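Local coordinates for clostripain-related protein (Bacteroides thetaiotaomicron, PDB 6N9J) that is a secreted cysteine protease of the clostripain (C11) family, cleaving peptide bonds, and is blocked by an irreversible peptide inhibitor, at residues 9-14 against 102-107; 91-96 against 147-152. One frame throughout, in Å; residues are numbered along the deposited sequence.

Interaction 1: residues 9-14 against 102-107; sequences GSRTVL and ADSYGV
Ala102 and Thr12 meet where the two segments begin to run side by side: the methyl CB of Ala102 rests 3.6 Å from Thr12 OG1, and the same methyl touches the backbone nitrogen of Thr12 and the carbonyl oxygen of Gly9. Thr12 OG1 stands beside its own backbone N (chi1 -66°), where it is hydrogen-bonded to Tyr100 O and Asn47 ND2. CB of Thr12 also packs against Tyr105 CD1 at 4.0 Å, while Tyr105 OH accepts a 2.8 Å hydrogen bond from Ala102 N. These neighbouring parallel strands belong to the central sheet of the caspase-like clan CD fold, bonded from Thr12 N to Ser104 O (3.2 Å), from Gly106 N to Thr12 O and from Leu14 N to Gly106 O. On the face shared by Arg11 and Val13, Ser104 does the polar work. Its OG donates to Ser10 O at 3.1 Å, so that this oxygen, taken also by Ser104 N at 2.9 Å, is gripped twice. The same hydroxyl accepts from Arg11 NE (2.9 Å, 165° at the hydrogen); a bend at chi3 (-57°) turns NE to this hydroxyl, which lies near the guanidinium plane. Arg11 NH1 continues to Leu200 O and Ala202 O. An alanine here would probably leave Ser104 OG and those two carbonyl oxygens without their arginine donors.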
# COMPACT_ATOMS: atom_id res chain seq x y z
N GLY A 9 -3.28 23.73 -8.76
CA GLY A 9 -3.50 23.68 -7.33
C GLY A 9 -2.17 23.48 -6.62
O GLY A 9 -1.12 23.33 -7.26
N SER A 10 -2.19 23.48 -5.30
CA SER A 10 -0.99 23.17 -4.55
C SER A 10 -0.76 21.66 -4.67
O SER A 10 0.36 21.22 -4.86
CB SER A 10 -1.11 23.61 -3.09
OG SER A 10 -2.12 22.87 -2.41
N ARG A 11 -1.83 20.87 -4.61
CA ARG A 11 -1.70 19.42 -4.74
C ARG A 11 -2.90 18.75 -5.40
O ARG A 11 -4.05 19.12 -5.17
CB ARG A 11 -1.45 18.78 -3.37
CG ARG A 11 -1.11 17.29 -3.43
CD ARG A 11 -0.72 16.74 -2.07
NE ARG A 11 0.40 17.46 -1.48
CZ ARG A 11 0.62 17.58 -0.18
NH1 ARG A 11 -0.21 17.01 0.69
NH2 ARG A 11 1.66 18.27 0.26
N THR A 12 -2.61 17.75 -6.23
CA THR A 12 -3.60 16.84 -6.78
C THR A 12 -3.36 15.42 -6.26
O THR A 12 -2.29 14.84 -6.49
CB THR A 12 -3.55 16.82 -8.33
OG1 THR A 12 -3.94 18.10 -8.85
CG2 THR A 12 -4.49 15.75 -8.88
N VAL A 13 -4.34 14.87 -5.56
CA VAL A 13 -4.28 13.47 -5.14
C VAL A 13 -5.32 12.67 -5.90
O VAL A 13 -6.50 13.02 -5.90
CB VAL A 13 -4.51 13.29 -3.62
CG1 VAL A 13 -4.45 11.79 -3.24
CG2 VAL A 13 -3.49 14.08 -2.82
N LEU A 14 -4.86 11.60 -6.55
CA LEU A 14 -5.74 10.66 -7.21
C LEU A 14 -6.01 9.43 -6.34
O LEU A 14 -5.07 8.75 -5.91
CB LEU A 14 -5.14 10.22 -8.55
CG LEU A 14 -5.85 9.06 -9.26
CD1 LEU A 14 -7.27 9.48 -9.68
CD2 LEU A 14 -5.05 8.61 -10.48
N ALA A 102 -0.46 20.39 -10.63
CA ALA A 102 -0.29 20.99 -9.32
C ALA A 102 1.18 21.09 -8.96
O ALA A 102 2.05 20.62 -9.70
CB ALA A 102 -1.05 20.18 -8.27
N ASP A 103 1.48 21.70 -7.82
CA ASP A 103 2.85 21.80 -7.37
C ASP A 103 3.35 20.48 -6.76
O ASP A 103 4.54 20.20 -6.78
CB ASP A 103 3.00 22.94 -6.37
CG ASP A 103 2.69 24.28 -7.00
OD1 ASP A 103 3.14 24.51 -8.15
OD2 ASP A 103 1.98 25.08 -6.36
N SER A 104 2.43 19.68 -6.22
CA SER A 104 2.79 18.38 -5.66
C SER A 104 1.70 17.35 -5.96
O SER A 104 0.56 17.71 -6.28
CB SER A 104 3.03 18.49 -4.16
OG SER A 104 1.85 18.90 -3.50
N TYR A 105 2.05 16.07 -5.86
CA TYR A 105 1.15 14.99 -6.24
C TYR A 105 1.16 13.83 -5.25
O TYR A 105 2.20 13.51 -4.64
CB TYR A 105 1.50 14.46 -7.62
CG TYR A 105 1.41 15.50 -8.72
CD1 TYR A 105 0.20 15.73 -9.37
CD2 TYR A 105 2.52 16.23 -9.11
CE1 TYR A 105 0.10 16.68 -10.39
CE2 TYR A 105 2.44 17.18 -10.12
CZ TYR A 105 1.23 17.40 -10.76
OH TYR A 105 1.13 18.34 -11.77
N GLY A 106 -0.00 13.21 -5.08
CA GLY A 106 -0.14 12.00 -4.28
C GLY A 106 -1.06 11.03 -4.99
O GLY A 106 -1.81 11.41 -5.90
N VAL A 107 -1.01 9.77 -4.57
CA VAL A 107 -1.86 8.75 -5.17
C VAL A 107 -2.19 7.66 -4.15
O VAL A 107 -1.36 7.33 -3.29
CB VAL A 107 -1.21 8.11 -6.43
CG1 VAL A 107 0.07 7.37 -6.06
CG2 VAL A 107 -2.18 7.18 -7.16

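Interaction 2: residues 91-96 against 147-152; sequences NVFTTA and LSVAPH
Phe93 projects from helix 86-99 with its CD2 and CE2 atoms nearest the turn at 147-150, and three aliphatic groups gather there. Its CG lies anti to the carbonyl carbon (chi1 -75°), where the ring can reach the turn. CE2 lies 4.0 Å from Leu147 CD2, and the adjoining rim atom CD2 lies 4.0 Å from Ala150 CB; both methyl groups come at a slant to the ring. Val149 CG2 instead sits at the edge, near the ring plane, closest to Phe93 CB at 4.2 Å. The CB of Leu147 points away from the helix, yet the end of its chain comes back, and the two side chains cross obliquely. A hydrogen bond from Ala150 N to Leu147 O (3.1 Å) closes the turn. Next along the helix, Thr94 crosses Val149 at about a right angle, its OG1 4.0 Å from Val149 CG2, while that hydroxyl is bonded to Lys90 O within its own helix. The turn belongs to the connection that leads from strand 105-110 through helix 140-146 to strand 155-159, a beta-alpha-beta crossover between adjacent parallel strands. Phe109 of the first of these strands touches both Phe93 and Leu147, so the pair lies against the sheet. Apart from the Thr94 hydroxyl the side chains meet carbon to carbon, so the fit probably rests on van der Waals packing of the ring against the Leu147, Val149 and Ala150 methyls.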
# COMPACT_ATOMS: atom_id res chain seq x y z
N ASN A 91 -3.72 5.64 -19.20
CA ASN A 91 -4.70 6.59 -19.73
C ASN A 91 -5.38 7.36 -18.60
O ASN A 91 -5.57 8.58 -18.69
CB ASN A 91 -5.74 5.86 -20.59
CG ASN A 91 -6.79 6.81 -21.17
OD1 ASN A 91 -7.91 6.89 -20.67
ND2 ASN A 91 -6.44 7.52 -22.24
N VAL A 92 -5.75 6.65 -17.54
CA VAL A 92 -6.34 7.30 -16.38
C VAL A 92 -5.39 8.35 -15.81
O VAL A 92 -5.80 9.48 -15.56
CB VAL A 92 -6.70 6.30 -15.27
CG1 VAL A 92 -7.16 7.03 -14.01
CG2 VAL A 92 -7.75 5.32 -15.75
N PHE A 93 -4.13 7.96 -15.62
CA PHE A 93 -3.09 8.86 -15.10
C PHE A 93 -2.92 10.10 -15.96
O PHE A 93 -2.92 11.22 -15.46
CB PHE A 93 -1.74 8.16 -15.03
CG PHE A 93 -1.60 7.18 -13.90
CD1 PHE A 93 -2.50 7.15 -12.86
CD2 PHE A 93 -0.53 6.29 -13.87
CE1 PHE A 93 -2.36 6.25 -11.81
CE2 PHE A 93 -0.38 5.38 -12.83
CZ PHE A 93 -1.31 5.37 -11.80
N THR A 94 -2.73 9.89 -17.26
CA THR A 94 -2.45 10.95 -18.20
C THR A 94 -3.56 11.99 -18.18
O THR A 94 -3.30 13.19 -18.14
CB THR A 94 -2.27 10.39 -19.62
OG1 THR A 94 -1.11 9.55 -19.65
CG2 THR A 94 -2.10 11.51 -20.63
N THR A 95 -4.80 11.52 -18.18
CA THR A 95 -5.96 12.39 -18.12
C THR A 95 -6.05 13.15 -16.81
O THR A 95 -6.28 14.36 -16.79
CB THR A 95 -7.27 11.58 -18.31
OG1 THR A 95 -7.23 10.88 -19.56
CG2 THR A 95 -8.47 12.49 -18.29
N ALA A 96 -5.88 12.42 -15.70
CA ALA A 96 -6.04 12.99 -14.38
C ALA A 96 -5.09 14.16 -14.11
O ALA A 96 -5.49 15.21 -13.63
CB ALA A 96 -5.84 11.92 -13.32
N LEU A 147 3.31 3.91 -13.75
CA LEU A 147 3.76 5.06 -12.98
C LEU A 147 4.76 5.95 -13.75
O LEU A 147 4.99 7.10 -13.36
CB LEU A 147 4.37 4.60 -11.67
CG LEU A 147 3.39 4.15 -10.59
CD1 LEU A 147 4.17 3.52 -9.44
CD2 LEU A 147 2.59 5.32 -10.08
N SER A 148 5.33 5.43 -14.83
CA SER A 148 6.37 6.15 -15.56
C SER A 148 5.81 7.35 -16.35
O SER A 148 6.56 8.27 -16.67
CB SER A 148 7.11 5.22 -16.52
OG SER A 148 6.39 5.04 -17.74
N VAL A 149 4.52 7.32 -16.67
CA VAL A 149 3.88 8.42 -17.39
C VAL A 149 3.25 9.40 -16.41
O VAL A 149 2.71 10.42 -16.81
CB VAL A 149 2.78 7.93 -18.36
CG1 VAL A 149 3.31 6.84 -19.29
CG2 VAL A 149 1.56 7.44 -17.59
N ALA A 150 3.30 9.05 -15.13
CA ALA A 150 2.73 9.87 -14.08
C ALA A 150 3.76 10.86 -13.56
O ALA A 150 4.96 10.68 -13.78
CB ALA A 150 2.22 8.98 -12.94
N PRO A 151 3.31 11.91 -12.86
CA PRO A 151 4.28 12.77 -12.17
C PRO A 151 4.96 12.04 -11.01
O PRO A 151 4.50 10.97 -10.58
CB PRO A 151 3.42 13.92 -11.67
CG PRO A 151 2.04 13.31 -11.54
CD PRO A 151 1.93 12.39 -12.70
N HIS A 152 6.05 12.61 -10.51
CA HIS A 152 6.69 12.06 -9.33
C HIS A 152 5.84 12.40 -8.12
O HIS A 152 5.41 13.54 -7.96
CB HIS A 152 8.11 12.62 -9.17
CG HIS A 152 8.82 12.11 -7.95
ND1 HIS A 152 9.32 10.83 -7.86
CD2 HIS A 152 9.09 12.71 -6.77
CE1 HIS A 152 9.87 10.66 -6.67
NE2 HIS A 152 9.75 11.79 -5.99

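Overall arrangement
The two contacts interlock along the chain, in the order 9-14, 91-96, 102-107, 147-152, with their centres about 12 Å apart. Interaction 1 joins neighbouring parallel strands of the central sheet; interaction 2 lies on one side of that sheet, where helix 86-99, which leads into strand 105-110, meets the turn after helix 140-146. They touch directly: Leu14 CD2 packs 3.8 Å from Phe93 CD1, and Tyr105 CD2 lies 3.6 Å from Pro151 CB. The face of the strand pair that carries Leu14 and Tyr105 thus packs against the helix and turn, illustrating how an alpha/beta protease domain ties sequence-distant segments into one layered structure, with interaction 2 reaching the surface.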